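Local atomic coordinates of putative lipoprotein (Clostridium difficile, PDB entry 4EXR), a protein that is of unknown function but carries two PepSY-type (peptidase propeptide and YPEB) domains and is probably a membrane-tethered lipoprotein. Residues 111-116 and 134-139; 121-126 and 158-163. All coordinates share one frame; numbering follows the deposited sequence.

Following the chain from the N terminus, the loop segment 111-116 comes first and runs into helix 116-126, which carries 121-126; strand 130-139 then supplies 134-139, and 158-163 takes in the end of strand 154-161 and the turn after it. Contact 1 closes a short loop of 17 intervening residues, mostly helix, whereas contact 2 spans 31 residues, 24 of them in strands. The segments alternate along the chain, so the two closures cross instead of nesting. Their centres lie about 10 Å apart, and M114 N meets S162 O at 2.9 Å, a probable hydrogen bond joining them directly. Together they fasten the loop before one helix, its first residue and its later turns to two strands of the same antiparallel sheet.

Contact 1. Residues 111-116 and 134-139; sequences NDIMTP and WSLDKD. With NA (sodium ion), chain B.
P116, the first residue of a helix, lies over one face of the W134 indole at the point where loop becomes helix. Its CB stands 3.8 Å from the centroid of the five-membered ring and 27° off the ring normal, which qualifies as a CH-pi interaction. CG continues over the benzo part and comes within 3.5 Å of W134 CZ2, so two ring carbons of the proline share the indole between them. The W134 torsion explains the placement: with chi1 at 66°, CG sits between the backbone N and the carbonyl carbon, and the indole is carried under the proline. Further along, I113 and L136 meet tip to tip, CD1 of I113 lying 4.2 Å from CD1 of L136. Y34 of helix 34-44 also packs on I113, P116 and W134. The next strand residue, D137, binds a sodium ion through OD1 at 2.3 Å, and two waters, V51 and D52 complete the ligands. The same OD1 accepts a weak hydrogen bond from K138 N. Strand 134-139 thus combines an apolar contact with a metal ligand; the loop and the first helical residue, just after the N-cap T115, close over strand 130-139 as part of the alpha/beta packing of a PepSY domain.

Contact 2. Residues 121-126 and 158-163; sequences EIALKE and IKVDSK
With chi1 at -73°, I122 sets CG1 beside its backbone N and CG2 anti to it; V160, at chi1 178°, has CG1 anti to N and CG2 beside it. These settings let the one methyl I122 CG2 address both valine branches, at 4.0 Å from V160 CG1 and 4.1 Å from V160 CG2. One helix position on, A123 presents its CB to the beta-branch of I158: that methyl lies 3.8 Å from I158 CB and equally far from I158 CG2. The A123 and I158 CA atoms are 6.0 Å apart, the nearest such pair between the segments, consistent with the short alanine side chain. A123 CB also reaches V160 CG2 at 4.3 Å. The closest contacts are all between apolar side chains. At the end of the strand, K163 N approaches D161 OD1 at 2.8 Å from the anti side, somewhat out of the carboxylate plane, forming an Asx turn; K163 NZ forms a salt bridge with D109. Helix 121-126 runs at 132° to strand 158-161, their axes 8.7 Å apart at closest approach, and the helix face spreads over neighbouring strands too: A123 packs on I147 and I149 of strand 142-151, I122 on V167 of strand 167-172.

Contact 1. Residues 111-116 and 134-139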
loop_
_atom_site.group_PDB
_atom_site.type_symbol
_atom_site.label_atom_id
_atom_site.label_comp_id
_atom_site.label_asym_id
_atom_site.label_seq_id
_atom_site.Cartn_x
_atom_site.Cartn_y
_atom_site.Cartn_z
ATOM N N ASN A 111 -1.074 26.469 6.363
ATOM C CA ASN A 111 -1.832 27.711 6.299
ATOM C C ASN A 111 -0.965 28.887 5.896
ATOM O O ASN A 111 0.130 29.069 6.426
ATOM C CB ASN A 111 -2.504 28.006 7.649
ATOM C CG ASN A 111 -3.515 26.946 8.037
ATOM O OD1 ASN A 111 -3.395 26.310 9.086
ATOM N ND2 ASN A 111 -4.514 26.738 7.180
ATOM N N ASP A 112 -1.464 29.676 4.948
ATOM C CA ASP A 112 -0.785 30.886 4.476
ATOM C C ASP A 112 0.623 30.648 3.937
ATOM O O ASP A 112 1.531 31.439 4.179
ATOM C CB ASP A 112 -0.760 31.956 5.572
ATOM C CG ASP A 112 -2.152 32.416 5.960
ATOM O OD1 ASP A 112 -3.032 32.457 5.072
ATOM O OD2 ASP A 112 -2.368 32.730 7.152
ATOM N N ILE A 113 0.818 29.561 3.201
ATOM C CA ILE A 113 2.144 29.309 2.670
ATOM C C ILE A 113 2.214 29.794 1.227
ATOM O O ILE A 113 1.189 30.008 0.574
ATOM C CB ILE A 113 2.531 27.828 2.735
ATOM C CG1 ILE A 113 1.574 26.975 1.901
ATOM C CG2 ILE A 113 2.590 27.340 4.202
ATOM C CD1 ILE A 113 2.010 25.520 1.815
HETATM N N MSE A 114 3.426 29.978 0.736
HETATM C CA MSE A 114 3.605 30.358 -0.655
HETATM C C MSE A 114 3.332 29.152 -1.554
HETATM O O MSE A 114 3.207 28.026 -1.073
HETATM C CB MSE A 114 5.020 30.870 -0.875
HETATM C CG MSE A 114 6.079 29.788 -0.814
HETATM SE SE MSE A 114 7.840 30.571 -1.140
HETATM C CE MSE A 114 7.715 31.997 0.183
ATOM N N THR A 115 3.236 29.389 -2.861
ATOM C CA THR A 115 2.950 28.323 -3.814
ATOM C C THR A 115 4.219 27.548 -4.127
ATOM O O THR A 115 5.319 28.038 -3.899
ATOM C CB THR A 115 2.394 28.889 -5.137
ATOM O OG1 THR A 115 3.399 29.699 -5.747
ATOM C CG2 THR A 115 1.148 29.726 -4.880
ATOM N N PRO A 116 4.071 26.320 -4.642
ATOM C CA PRO A 116 5.248 25.553 -5.048
ATOM C C PRO A 116 6.063 26.294 -6.118
ATOM O O PRO A 116 7.294 26.230 -6.113
ATOM C CB PRO A 116 4.638 24.276 -5.634
ATOM C CG PRO A 116 3.337 24.116 -4.919
ATOM C CD PRO A 116 2.841 25.505 -4.640
ATOM N N TRP A 134 9.410 18.317 -5.804
ATOM C CA TRP A 134 9.303 19.166 -4.630
ATOM C C TRP A 134 8.484 18.435 -3.582
ATOM O O TRP A 134 7.669 17.570 -3.904
ATOM C CB TRP A 134 8.753 20.570 -4.924
ATOM C CG TRP A 134 7.328 20.668 -5.403
ATOM C CD1 TRP A 134 6.908 20.931 -6.690
ATOM C CD2 TRP A 134 6.135 20.549 -4.610
ATOM N NE1 TRP A 134 5.537 20.974 -6.731
ATOM C CE2 TRP A 134 5.040 20.741 -5.478
ATOM C CE3 TRP A 134 5.890 20.297 -3.252
ATOM C CZ2 TRP A 134 3.726 20.679 -5.035
ATOM C CZ3 TRP A 134 4.581 20.245 -2.818
ATOM C CH2 TRP A 134 3.516 20.430 -3.706
ATOM N N SER A 135 8.748 18.757 -2.326
ATOM C CA SER A 135 7.949 18.237 -1.237
ATOM C C SER A 135 7.790 19.300 -0.158
ATOM O O SER A 135 8.482 20.321 -0.158
ATOM C CB SER A 135 8.546 16.942 -0.677
ATOM O OG SER A 135 9.902 17.096 -0.316
ATOM N N LEU A 136 6.838 19.066 0.729
ATOM C CA LEU A 136 6.657 19.887 1.901
ATOM C C LEU A 136 6.908 18.957 3.070
ATOM O O LEU A 136 6.404 17.837 3.091
ATOM C CB LEU A 136 5.237 20.436 1.947
ATOM C CG LEU A 136 5.040 21.675 1.079
ATOM C CD1 LEU A 136 3.574 21.832 0.708
ATOM C CD2 LEU A 136 5.561 22.907 1.827
ATOM N N ASP A 137 7.698 19.425 4.030
ATOM C CA ASP A 137 8.087 18.622 5.180
ATOM C C ASP A 137 8.244 19.564 6.370
ATOM O O ASP A 137 8.258 20.787 6.202
ATOM C CB ASP A 137 9.404 17.900 4.885
ATOM C CG ASP A 137 9.660 16.708 5.823
ATOM O OD1 ASP A 137 8.765 16.335 6.623
ATOM O OD2 ASP A 137 10.765 16.131 5.748
ATOM N N LYS A 138 8.344 19.002 7.569
ATOM C CA LYS A 138 8.533 19.821 8.753
ATOM C C LYS A 138 9.607 19.224 9.645
ATOM O O LYS A 138 9.618 18.022 9.901
ATOM C CB LYS A 138 7.229 19.951 9.545
ATOM C CG LYS A 138 7.392 20.755 10.853
ATOM C CD LYS A 138 6.125 20.767 11.699
ATOM C CE LYS A 138 5.975 19.469 12.482
ATOM N NZ LYS A 138 4.705 19.446 13.270
ATOM N N ASP A 139 10.519 20.073 10.097
ATOM C CA ASP A 139 11.454 19.699 11.154
ATOM C C ASP A 139 11.682 20.929 12.022
ATOM O O ASP A 139 11.641 22.055 11.513
ATOM C CB ASP A 139 12.769 19.196 10.555
ATOM C CG ASP A 139 13.691 18.573 11.601
ATOM O OD1 ASP A 139 13.194 18.183 12.681
ATOM O OD2 ASP A 139 14.911 18.471 11.341
HETATM NA NA NA B . 6.914 15.005 7.120
HETATM O O HOH W 1 6.624 12.821 7.985
HETATM O O HOH W 2 6.603 16.313 9.042
#

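Contact 2. Residues 121-126 and 158-163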
loop_
_atom_site.group_PDB
_atom_site.type_symbol
_atom_site.label_atom_id
_atom_site.label_comp_id
_atom_site.label_asym_id
_atom_site.label_seq_id
_atom_site.Cartn_x
_atom_site.Cartn_y
_atom_site.Cartn_z
ATOM N N GLU A 121 11.119 28.931 -7.682
ATOM C CA GLU A 121 11.840 30.116 -8.175
ATOM C C GLU A 121 12.913 30.584 -7.194
ATOM O O GLU A 121 14.019 30.928 -7.595
ATOM C CB GLU A 121 10.868 31.254 -8.480
ATOM C CG GLU A 121 9.996 31.006 -9.701
ATOM C CD GLU A 121 8.844 31.987 -9.804
ATOM O OE1 GLU A 121 8.695 32.846 -8.901
ATOM O OE2 GLU A 121 8.081 31.888 -10.788
ATOM N N ILE A 122 12.589 30.592 -5.906
ATOM C CA ILE A 122 13.567 30.937 -4.880
ATOM C C ILE A 122 14.741 29.952 -4.872
ATOM O O ILE A 122 15.909 30.349 -4.801
ATOM C CB ILE A 122 12.912 30.997 -3.476
ATOM C CG1 ILE A 122 12.050 32.257 -3.360
ATOM C CG2 ILE A 122 13.977 30.971 -2.381
ATOM C CD1 ILE A 122 11.158 32.297 -2.134
ATOM N N ALA A 123 14.429 28.663 -4.954
ATOM C CA ALA A 123 15.463 27.628 -4.951
ATOM C C ALA A 123 16.369 27.727 -6.178
ATOM O O ALA A 123 17.582 27.513 -6.095
ATOM C CB ALA A 123 14.827 26.242 -4.870
ATOM N N LEU A 124 15.774 28.044 -7.318
ATOM C CA LEU A 124 16.535 28.133 -8.562
ATOM C C LEU A 124 17.502 29.319 -8.589
ATOM O O LEU A 124 18.506 29.283 -9.298
ATOM C CB LEU A 124 15.596 28.179 -9.757
ATOM C CG LEU A 124 15.083 26.811 -10.186
ATOM C CD1 LEU A 124 13.949 26.969 -11.176
ATOM C CD2 LEU A 124 16.213 25.979 -10.783
ATOM N N LYS A 125 17.195 30.362 -7.819
ATOM C CA LYS A 125 18.082 31.514 -7.704
ATOM C C LYS A 125 19.240 31.210 -6.767
ATOM O O LYS A 125 20.262 31.893 -6.783
ATOM C CB LYS A 125 17.318 32.745 -7.208
ATOM C CG LYS A 125 16.194 33.186 -8.128
ATOM C CD LYS A 125 16.187 34.692 -8.311
ATOM C CE LYS A 125 15.930 35.423 -7.014
ATOM N NZ LYS A 125 16.055 36.897 -7.215
ATOM N N GLU A 126 19.070 30.187 -5.939
ATOM C CA GLU A 126 20.126 29.751 -5.032
ATOM C C GLU A 126 21.036 28.744 -5.733
ATOM O O GLU A 126 22.232 28.647 -5.440
ATOM C CB GLU A 126 19.523 29.117 -3.776
ATOM C CG GLU A 126 20.543 28.766 -2.714
ATOM C CD GLU A 126 21.186 30.000 -2.097
ATOM O OE1 GLU A 126 20.547 31.079 -2.112
ATOM O OE2 GLU A 126 22.329 29.889 -1.599
ATOM N N ILE A 158 17.230 21.861 -1.874
ATOM C CA ILE A 158 17.173 23.208 -1.341
ATOM C C ILE A 158 15.939 23.296 -0.456
ATOM O O ILE A 158 14.830 23.021 -0.916
ATOM C CB ILE A 158 17.008 24.259 -2.465
ATOM C CG1 ILE A 158 17.975 23.999 -3.627
ATOM C CG2 ILE A 158 17.151 25.681 -1.896
ATOM C CD1 ILE A 158 19.423 24.226 -3.291
ATOM N N LYS A 159 16.120 23.683 0.800
ATOM C CA LYS A 159 14.986 23.854 1.697
ATOM C C LYS A 159 14.632 25.327 1.820
ATOM O O LYS A 159 15.495 26.161 2.116
ATOM C CB LYS A 159 15.277 23.221 3.060
ATOM C CG LYS A 159 15.569 21.731 2.933
ATOM C CD LYS A 159 15.823 21.047 4.264
ATOM C CE LYS A 159 15.994 19.545 4.044
ATOM N NZ LYS A 159 16.319 18.820 5.296
ATOM N N VAL A 160 13.366 25.638 1.552
ATOM C CA VAL A 160 12.871 27.009 1.573
ATOM C C VAL A 160 11.744 27.139 2.604
ATOM O O VAL A 160 10.773 26.386 2.542
ATOM C CB VAL A 160 12.313 27.399 0.183
ATOM C CG1 VAL A 160 11.737 28.808 0.199
ATOM C CG2 VAL A 160 13.382 27.243 -0.911
ATOM N N ASP A 161 11.872 28.078 3.549
ATOM C CA ASP A 161 10.789 28.367 4.502
ATOM C C ASP A 161 9.483 28.644 3.757
ATOM O O ASP A 161 9.422 29.518 2.883
ATOM C CB ASP A 161 11.138 29.570 5.385
ATOM C CG ASP A 161 10.122 29.787 6.497
ATOM O OD1 ASP A 161 8.963 30.158 6.199
ATOM O OD2 ASP A 161 10.483 29.592 7.678
ATOM N N SER A 162 8.438 27.897 4.098
ATOM C CA SER A 162 7.204 27.912 3.301
ATOM C C SER A 162 6.419 29.225 3.430
ATOM O O SER A 162 5.552 29.523 2.599
ATOM C CB SER A 162 6.312 26.728 3.676
ATOM O OG SER A 162 5.912 26.841 5.030
ATOM N N LYS A 163 6.715 30.006 4.467
ATOM C CA LYS A 163 6.066 31.301 4.636
ATOM C C LYS A 163 6.991 32.464 4.266
ATOM O O LYS A 163 6.589 33.381 3.538
ATOM C CB LYS A 163 5.552 31.488 6.064
ATOM C CG LYS A 163 4.474 30.507 6.516
ATOM C CD LYS A 163 3.999 30.897 7.920
ATOM C CE LYS A 163 3.463 29.714 8.721
ATOM N NZ LYS A 163 2.115 29.243 8.286
#